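Local atomic coordinates of pvivax hypothetical protein (Plasmodium vivax, PDB entry 2B30), a protein that is of unknown function but belongs to the Cof-like HAD hydrolases and is probably a metal-dependent phosphatase. Residues S239-N251 with N258-A272. Sequence-based numbering, arbitrary orientation.
Sequences SNDQVLVVGDAEN and NFKYSFAVANATDSA. With CA (calcium ion), chain E.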
ATOM      1  N   SER A 239     -15.962  -5.652  -2.089  1.00 35.34           N
ATOM      2  CA  SER A 239     -14.918  -5.636  -3.112  1.00 36.61           C
ATOM      3  C   SER A 239     -14.507  -4.196  -3.460  1.00 33.99           C
ATOM      4  O   SER A 239     -15.238  -3.261  -3.187  1.00 34.79           O
ATOM      5  CB  SER A 239     -15.403  -6.376  -4.357  1.00 37.27           C
ATOM      6  OG  SER A 239     -16.401  -5.618  -5.024  1.00 44.62           O
ATOM      7  N   ASN A 240     -13.323  -4.033  -4.038  1.00 33.45           N
ATOM      8  CA  ASN A 240     -12.813  -2.729  -4.462  1.00 34.30           C
ATOM      9  C   ASN A 240     -13.796  -2.013  -5.413  1.00 35.13           C
ATOM     10  O   ASN A 240     -14.099  -0.850  -5.223  1.00 34.32           O
ATOM     11  CB  ASN A 240     -11.437  -2.921  -5.120  1.00 34.03           C
ATOM     12  CG  ASN A 240     -10.855  -1.630  -5.683  1.00 34.46           C
ATOM     13  OD1 ASN A 240     -11.488  -0.930  -6.492  1.00 29.50           O
ATOM     14  ND2 ASN A 240      -9.624  -1.320  -5.277  1.00 32.41           N
ATOM     15  N   ASP A 241     -14.271  -2.724  -6.434  1.00 37.54           N
ATOM     16  CA  ASP A 241     -15.404  -2.298  -7.276  1.00 39.33           C
ATOM     17  C   ASP A 241     -16.455  -1.482  -6.525  1.00 38.97           C
ATOM     18  O   ASP A 241     -17.027  -0.553  -7.082  1.00 39.89           O
ATOM     19  CB  ASP A 241     -16.155  -3.539  -7.826  1.00 41.32           C
ATOM     20  CG  ASP A 241     -15.780  -3.902  -9.249  1.00 44.51           C
ATOM     21  OD1 ASP A 241     -15.282  -3.049 -10.018  1.00 50.80           O
ATOM     22  OD2 ASP A 241     -16.020  -5.070  -9.610  1.00 51.15           O
ATOM     23  N   GLN A 242     -16.754  -1.885  -5.289  1.00 37.21           N
ATOM     24  CA  GLN A 242     -17.889  -1.343  -4.537  1.00 35.64           C
ATOM     25  C   GLN A 242     -17.536  -0.189  -3.607  1.00 34.89           C
ATOM     26  O   GLN A 242     -18.384   0.286  -2.866  1.00 36.07           O
ATOM     27  CB  GLN A 242     -18.529  -2.459  -3.725  1.00 35.18           C
ATOM     28  CG  GLN A 242     -19.055  -3.576  -4.588  1.00 35.06           C
ATOM     29  CD  GLN A 242     -19.422  -4.791  -3.791  1.00 31.64           C
ATOM     30  OE1 GLN A 242     -18.724  -5.155  -2.854  1.00 28.55           O
ATOM     31  NE2 GLN A 242     -20.522  -5.436  -4.162  1.00 33.06           N
ATOM     32  N   VAL A 243     -16.296   0.273  -3.660  1.00 33.64           N
ATOM     33  CA  VAL A 243     -15.811   1.261  -2.714  1.00 33.99           C
ATOM     34  C   VAL A 243     -15.688   2.616  -3.384  1.00 33.37           C
ATOM     35  O   VAL A 243     -14.974   2.736  -4.378  1.00 33.55           O
ATOM     36  CB  VAL A 243     -14.429   0.836  -2.167  1.00 33.72           C
ATOM     37  CG1 VAL A 243     -13.863   1.903  -1.261  1.00 33.57           C
ATOM     38  CG2 VAL A 243     -14.543  -0.493  -1.428  1.00 32.24           C
ATOM     39  N   LEU A 244     -16.378   3.625  -2.847  1.00 32.32           N
ATOM     40  CA  LEU A 244     -16.184   5.005  -3.284  1.00 34.12           C
ATOM     41  C   LEU A 244     -15.476   5.811  -2.208  1.00 36.55           C
ATOM     42  O   LEU A 244     -15.898   5.827  -1.052  1.00 38.74           O
ATOM     43  CB  LEU A 244     -17.503   5.696  -3.634  1.00 35.05           C
ATOM     44  CG  LEU A 244     -17.370   7.213  -3.913  1.00 32.11           C
ATOM     45  CD1 LEU A 244     -18.030   7.581  -5.212  1.00 33.80           C
ATOM     46  CD2 LEU A 244     -17.907   8.063  -2.777  1.00 31.57           C
ATOM     47  N   VAL A 245     -14.435   6.528  -2.623  1.00 36.48           N
ATOM     48  CA  VAL A 245     -13.539   7.212  -1.700  1.00 35.86           C
ATOM     49  C   VAL A 245     -13.279   8.654  -2.160  1.00 34.73           C
ATOM     50  O   VAL A 245     -13.262   8.934  -3.364  1.00 33.63           O
ATOM     51  CB  VAL A 245     -12.208   6.421  -1.545  1.00 35.18           C
ATOM     52  CG1 VAL A 245     -11.438   6.380  -2.838  1.00 35.13           C
ATOM     53  CG2 VAL A 245     -11.346   7.008  -0.448  1.00 37.61           C
ATOM     54  N   VAL A 246     -13.089   9.555  -1.197  1.00 32.49           N
ATOM     55  CA  VAL A 246     -12.861  10.963  -1.490  1.00 34.01           C
ATOM     56  C   VAL A 246     -11.867  11.574  -0.481  1.00 34.13           C
ATOM     57  O   VAL A 246     -11.927  11.282   0.711  1.00 36.46           O
ATOM     58  CB  VAL A 246     -14.230  11.754  -1.588  1.00 34.63           C
ATOM     59  CG1 VAL A 246     -14.990  11.729  -0.286  1.00 31.79           C
ATOM     60  CG2 VAL A 246     -14.007  13.190  -2.048  1.00 37.80           C
ATOM     61  N   GLY A 247     -10.943  12.404  -0.967  1.00 32.62           N
ATOM     62  CA  GLY A 247      -9.870  12.936  -0.122  1.00 32.72           C
ATOM     63  C   GLY A 247      -9.139  14.136  -0.704  1.00 33.71           C
ATOM     64  O   GLY A 247      -9.570  14.699  -1.710  1.00 33.73           O
ATOM     65  N   ASP A 248      -8.030  14.528  -0.078  1.00 34.29           N
ATOM     66  CA  ASP A 248      -7.415  15.809  -0.404  1.00 38.26           C
ATOM     67  C   ASP A 248      -5.903  15.926  -0.244  1.00 39.98           C
ATOM     68  O   ASP A 248      -5.295  16.778  -0.895  1.00 41.62           O
ATOM     69  CB  ASP A 248      -8.067  16.912   0.437  1.00 39.15           C
ATOM     70  CG  ASP A 248      -7.648  16.858   1.884  1.00 43.37           C
ATOM     71  OD1 ASP A 248      -7.909  15.835   2.540  1.00 48.30           O
ATOM     72  OD2 ASP A 248      -7.045  17.833   2.372  1.00 48.80           O
ATOM     73  N   ALA A 249      -5.298  15.094   0.601  1.00 39.93           N
ATOM     74  CA  ALA A 249      -3.934  15.332   1.061  1.00 38.70           C
ATOM     75  C   ALA A 249      -3.007  14.115   0.886  1.00 40.60           C
ATOM     76  O   ALA A 249      -3.390  13.088   0.312  1.00 38.98           O
ATOM     77  CB  ALA A 249      -3.980  15.767   2.519  1.00 37.13           C
ATOM     78  N   GLU A 250      -1.782  14.248   1.390  1.00 41.46           N
ATOM     79  CA  GLU A 250      -0.768  13.204   1.300  1.00 44.17           C
ATOM     80  C   GLU A 250      -1.204  11.863   1.918  1.00 43.92           C
ATOM     81  O   GLU A 250      -0.923  10.792   1.357  1.00 45.85           O
ATOM     82  CB  GLU A 250       0.526  13.681   1.965  1.00 45.00           C
ATOM     83  CG  GLU A 250       1.756  12.889   1.583  1.00 47.68           C
ATOM     84  CD  GLU A 250       3.022  13.461   2.198  1.00 50.45           C
ATOM     85  OE1 GLU A 250       3.108  13.542   3.447  1.00 51.88           O
ATOM     86  OE2 GLU A 250       3.937  13.827   1.425  1.00 59.24           O
ATOM     87  N   ASN A 251      -1.889  11.915   3.060  1.00 41.06           N
ATOM     88  CA  ASN A 251      -2.325  10.691   3.743  1.00 38.14           C
ATOM     89  C   ASN A 251      -3.575  10.036   3.127  1.00 38.08           C
ATOM     90  O   ASN A 251      -4.087   9.042   3.663  1.00 37.59           O
ATOM     91  CB  ASN A 251      -2.523  10.943   5.248  1.00 37.79           C
ATOM     92  CG  ASN A 251      -3.656  11.890   5.541  1.00 32.88           C
ATOM     93  OD1 ASN A 251      -4.031  12.710   4.705  1.00 35.42           O
ATOM     94  ND2 ASN A 251      -4.214  11.777   6.731  1.00 27.76           N
ATOM     95  N   ASN A 258      -5.490   3.289  -5.236  1.00 37.36           N
ATOM     96  CA  ASN A 258      -5.872   1.874  -5.326  1.00 37.04           C
ATOM     97  C   ASN A 258      -7.372   1.599  -5.449  1.00 36.12           C
ATOM     98  O   ASN A 258      -7.787   0.447  -5.583  1.00 36.84           O
ATOM     99  CB  ASN A 258      -5.292   1.093  -4.148  1.00 37.79           C
ATOM    100  CG  ASN A 258      -3.780   1.137  -4.115  1.00 38.24           C
ATOM    101  OD1 ASN A 258      -3.205   2.105  -3.655  1.00 45.21           O
ATOM    102  ND2 ASN A 258      -3.133   0.092  -4.602  1.00 41.78           N
ATOM    103  N   PHE A 259      -8.188   2.642  -5.417  1.00 34.60           N
ATOM    104  CA  PHE A 259      -9.610   2.473  -5.618  1.00 32.97           C
ATOM    105  C   PHE A 259     -10.048   3.083  -6.946  1.00 35.59           C
ATOM    106  O   PHE A 259      -9.366   3.959  -7.492  1.00 34.43           O
ATOM    107  CB  PHE A 259     -10.366   3.045  -4.434  1.00 31.82           C
ATOM    108  CG  PHE A 259     -10.288   2.176  -3.214  1.00 32.85           C
ATOM    109  CD1 PHE A 259     -10.872   0.907  -3.214  1.00 32.08           C
ATOM    110  CD2 PHE A 259      -9.629   2.605  -2.069  1.00 32.99           C
ATOM    111  CE1 PHE A 259     -10.798   0.079  -2.095  1.00 28.72           C
ATOM    112  CE2 PHE A 259      -9.543   1.780  -0.949  1.00 32.56           C
ATOM    113  CZ  PHE A 259     -10.129   0.514  -0.967  1.00 30.59           C
ATOM    114  N   LYS A 260     -11.162   2.577  -7.478  1.00 37.20           N
ATOM    115  CA  LYS A 260     -11.627   2.933  -8.818  1.00 38.25           C
ATOM    116  C   LYS A 260     -12.466   4.184  -8.783  1.00 37.14           C
ATOM    117  O   LYS A 260     -12.276   5.075  -9.599  1.00 40.83           O
ATOM    118  CB  LYS A 260     -12.453   1.799  -9.448  1.00 39.36           C
ATOM    119  CG  LYS A 260     -12.868   2.065 -10.911  1.00 40.24           C
ATOM    120  CD  LYS A 260     -13.906   1.074 -11.402  1.00 39.91           C
ATOM    121  CE  LYS A 260     -13.299  -0.248 -11.746  1.00 39.43           C
ATOM    122  NZ  LYS A 260     -14.306  -1.335 -11.871  1.00 37.93           N
ATOM    123  N   TYR A 261     -13.414   4.241  -7.858  1.00 34.76           N
ATOM    124  CA  TYR A 261     -14.278   5.406  -7.744  1.00 34.06           C
ATOM    125  C   TYR A 261     -13.707   6.342  -6.695  1.00 32.46           C
ATOM    126  O   TYR A 261     -14.305   6.542  -5.634  1.00 29.25           O
ATOM    127  CB  TYR A 261     -15.722   4.984  -7.448  1.00 32.79           C
ATOM    128  CG  TYR A 261     -16.206   4.026  -8.500  1.00 32.74           C
ATOM    129  CD1 TYR A 261     -16.411   4.448  -9.806  1.00 35.59           C
ATOM    130  CD2 TYR A 261     -16.395   2.686  -8.213  1.00 32.14           C
ATOM    131  CE1 TYR A 261     -16.814   3.560 -10.791  1.00 33.71           C
ATOM    132  CE2 TYR A 261     -16.804   1.798  -9.186  1.00 30.29           C
ATOM    133  CZ  TYR A 261     -17.007   2.231 -10.468  1.00 32.40           C
ATOM    134  OH  TYR A 261     -17.406   1.317 -11.421  1.00 35.87           O
ATOM    135  N   SER A 262     -12.540   6.905  -7.022  1.00 30.41           N
ATOM    136  CA  SER A 262     -11.803   7.770  -6.113  1.00 31.17           C
ATOM    137  C   SER A 262     -11.866   9.198  -6.599  1.00 33.40           C
ATOM    138  O   SER A 262     -11.656   9.491  -7.787  1.00 34.14           O
ATOM    139  CB  SER A 262     -10.342   7.321  -5.965  1.00 31.39           C
ATOM    140  OG  SER A 262      -9.603   7.487  -7.164  1.00 29.93           O
ATOM    141  N   PHE A 263     -12.156  10.094  -5.667  1.00 35.49           N
ATOM    142  CA  PHE A 263     -12.414  11.478  -6.008  1.00 36.62           C
ATOM    143  C   PHE A 263     -11.614  12.417  -5.130  1.00 36.46           C
ATOM    144  O   PHE A 263     -11.588  12.254  -3.911  1.00 33.76           O
ATOM    145  CB  PHE A 263     -13.909  11.750  -5.873  1.00 38.10           C
ATOM    146  CG  PHE A 263     -14.734  11.025  -6.891  1.00 39.21           C
ATOM    147  CD1 PHE A 263     -14.995  11.597  -8.126  1.00 41.23           C
ATOM    148  CD2 PHE A 263     -15.223   9.758  -6.631  1.00 39.56           C
ATOM    149  CE1 PHE A 263     -15.745  10.917  -9.079  1.00 39.99           C
ATOM    150  CE2 PHE A 263     -15.969   9.079  -7.577  1.00 38.68           C
ATOM    151  CZ  PHE A 263     -16.227   9.661  -8.805  1.00 38.63           C
ATOM    152  N   ALA A 264     -10.954  13.391  -5.756  1.00 36.67           N
ATOM    153  CA  ALA A 264     -10.250  14.441  -5.013  1.00 36.25           C
ATOM    154  C   ALA A 264     -11.041  15.738  -5.060  1.00 35.59           C
ATOM    155  O   ALA A 264     -11.498  16.154  -6.115  1.00 36.96           O
ATOM    156  CB  ALA A 264      -8.866  14.652  -5.563  1.00 36.79           C
ATOM    157  N   VAL A 265     -11.215  16.369  -3.904  1.00 36.89           N
ATOM    158  CA  VAL A 265     -11.899  17.661  -3.845  1.00 37.17           C
ATOM    159  C   VAL A 265     -11.138  18.712  -4.652  1.00 38.02           C
ATOM    160  O   VAL A 265      -9.929  18.596  -4.862  1.00 32.84           O
ATOM    161  CB  VAL A 265     -12.079  18.171  -2.387  1.00 37.07           C
ATOM    162  CG1 VAL A 265     -13.272  17.516  -1.724  1.00 38.25           C
ATOM    163  CG2 VAL A 265     -10.814  17.951  -1.555  1.00 38.79           C
ATOM    164  N   ALA A 266     -11.865  19.733  -5.101  1.00 41.48           N
ATOM    165  CA  ALA A 266     -11.283  20.871  -5.827  1.00 41.85           C
ATOM    166  C   ALA A 266     -10.088  21.475  -5.096  1.00 43.04           C
ATOM    167  O   ALA A 266      -9.110  21.897  -5.729  1.00 45.08           O
ATOM    168  CB  ALA A 266     -12.332  21.932  -6.037  1.00 42.50           C
ATOM    169  N   ASN A 267     -10.168  21.515  -3.765  1.00 41.78           N
ATOM    170  CA  ASN A 267      -9.068  22.037  -2.944  1.00 42.48           C
ATOM    171  C   ASN A 267      -7.960  21.023  -2.622  1.00 43.63           C
ATOM    172  O   ASN A 267      -7.085  21.299  -1.810  1.00 44.22           O
ATOM    173  CB  ASN A 267      -9.606  22.640  -1.643  1.00 42.28           C
ATOM    174  CG  ASN A 267     -10.534  21.706  -0.895  1.00 41.07           C
ATOM    175  OD1 ASN A 267     -11.676  21.492  -1.299  1.00 43.73           O
ATOM    176  ND2 ASN A 267     -10.064  21.174   0.218  1.00 43.81           N
ATOM    177  N   ALA A 268      -7.975  19.862  -3.267  1.00 43.83           N
ATOM    178  CA  ALA A 268      -7.002  18.829  -2.958  1.00 43.68           C
ATOM    179  C   ALA A 268      -5.612  19.259  -3.371  1.00 44.69           C
ATOM    180  O   ALA A 268      -5.442  20.146  -4.198  1.00 44.87           O
ATOM    181  CB  ALA A 268      -7.365  17.531  -3.637  1.00 43.96           C
ATOM    182  N   THR A 269      -4.617  18.613  -2.780  1.00 45.86           N
ATOM    183  CA  THR A 269      -3.234  18.851  -3.136  1.00 46.27           C
ATOM    184  C   THR A 269      -2.963  18.249  -4.511  1.00 44.52           C
ATOM    185  O   THR A 269      -3.632  17.308  -4.909  1.00 44.87           O
ATOM    186  CB  THR A 269      -2.280  18.280  -2.063  1.00 47.68           C
ATOM    187  OG1 THR A 269      -0.948  18.715  -2.344  1.00 56.82           O
ATOM    188  CG2 THR A 269      -2.309  16.757  -2.028  1.00 50.37           C
ATOM    189  N   ASP A 270      -1.997  18.801  -5.240  1.00 44.80           N
ATOM    190  CA  ASP A 270      -1.736  18.371  -6.626  1.00 43.12           C
ATOM    191  C   ASP A 270      -1.536  16.880  -6.739  1.00 43.08           C
ATOM    192  O   ASP A 270      -2.013  16.261  -7.682  1.00 43.11           O
ATOM    193  CB  ASP A 270      -0.507  19.065  -7.211  1.00 42.33           C
ATOM    194  CG  ASP A 270      -0.784  20.491  -7.617  1.00 43.80           C
ATOM    195  OD1 ASP A 270      -1.968  20.830  -7.830  1.00 44.34           O
ATOM    196  OD2 ASP A 270       0.188  21.272  -7.731  1.00 46.88           O
ATOM    197  N   SER A 271      -0.814  16.314  -5.778  1.00 44.23           N
ATOM    198  CA  SER A 271      -0.579  14.878  -5.737  1.00 44.06           C
ATOM    199  C   SER A 271      -1.889  14.080  -5.631  1.00 43.61           C
ATOM    200  O   SER A 271      -2.114  13.130  -6.379  1.00 43.12           O
ATOM    201  CB  SER A 271       0.320  14.549  -4.564  1.00 44.10           C
ATOM    202  OG  SER A 271       0.339  13.160  -4.356  1.00 49.12           O
ATOM    203  N   ALA A 272      -2.753  14.483  -4.707  1.00 42.68           N
ATOM    204  CA  ALA A 272      -4.025  13.811  -4.499  1.00 41.07           C
ATOM    205  C   ALA A 272      -4.906  13.922  -5.731  1.00 40.69           C
ATOM    206  O   ALA A 272      -5.605  12.971  -6.085  1.00 41.87           O
ATOM    207  CB  ALA A 272      -4.739  14.392  -3.290  1.00 40.82           C
TER
HETATM  208 CA    CA E 302      -7.701  15.225   5.052  1.00 42.93          CA
HETATM  209  O   HOH W   1     -13.781   1.621  -6.339  1.00 28.42           O
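Val245 lies opposite Ser262 on two parallel strands, 243-247 and 261-264, and hydrogen-bonds to the residues flanking it: Val245 N donates to Tyr261 O (3.0 Å), and Val245 O accepts from Phe263 N (2.8 Å). Gly247 N to Phe263 O and Val265 N to Gly247 O carry the pattern on. Beta-branched Val245 rests CG1 on Ser262 CB, a side chain small enough to fit beside it. On the other face Leu244 CD1 packs 3.5 Å from Phe263 CE2, the two side chains crossing at about a right angle; with Val246 they give helix 288-297 an apolar surface. On the Val245 face, Val243 CG1 lies over the Phe259 ring in a CH-pi contact, 3.8 Å from its centroid; with CG anti to the carbonyl carbon (chi1 -75°), that ring swings back toward 239-251, beside helix 225-235.

Ahead of the strands, polar side chains tie the two leading turns together. Asn240 ND2 donates to Asn258 O at 2.6 Å, in both amide and carbonyl planes, while the long Lys260 chain bends to bring NZ 2.7 Å from Asp241 OD1 in a salt bridge.

Beyond the strand ends, Thr269 N grips Asp248 O almost straight (2.7 Å, 176°). Asp248 OD1 binds calcium with Asp33 OD2 and the backbone O of Asp35; Asp252 OD2 positions this turn, accepting from Asp248 N and Ala249 N. Strand 243-247, helix 253-257 and strand 261-264 form a beta-alpha-beta unit, with Asp248 just past its first strand, as in the Rossmann-like core of HAD hydrolases.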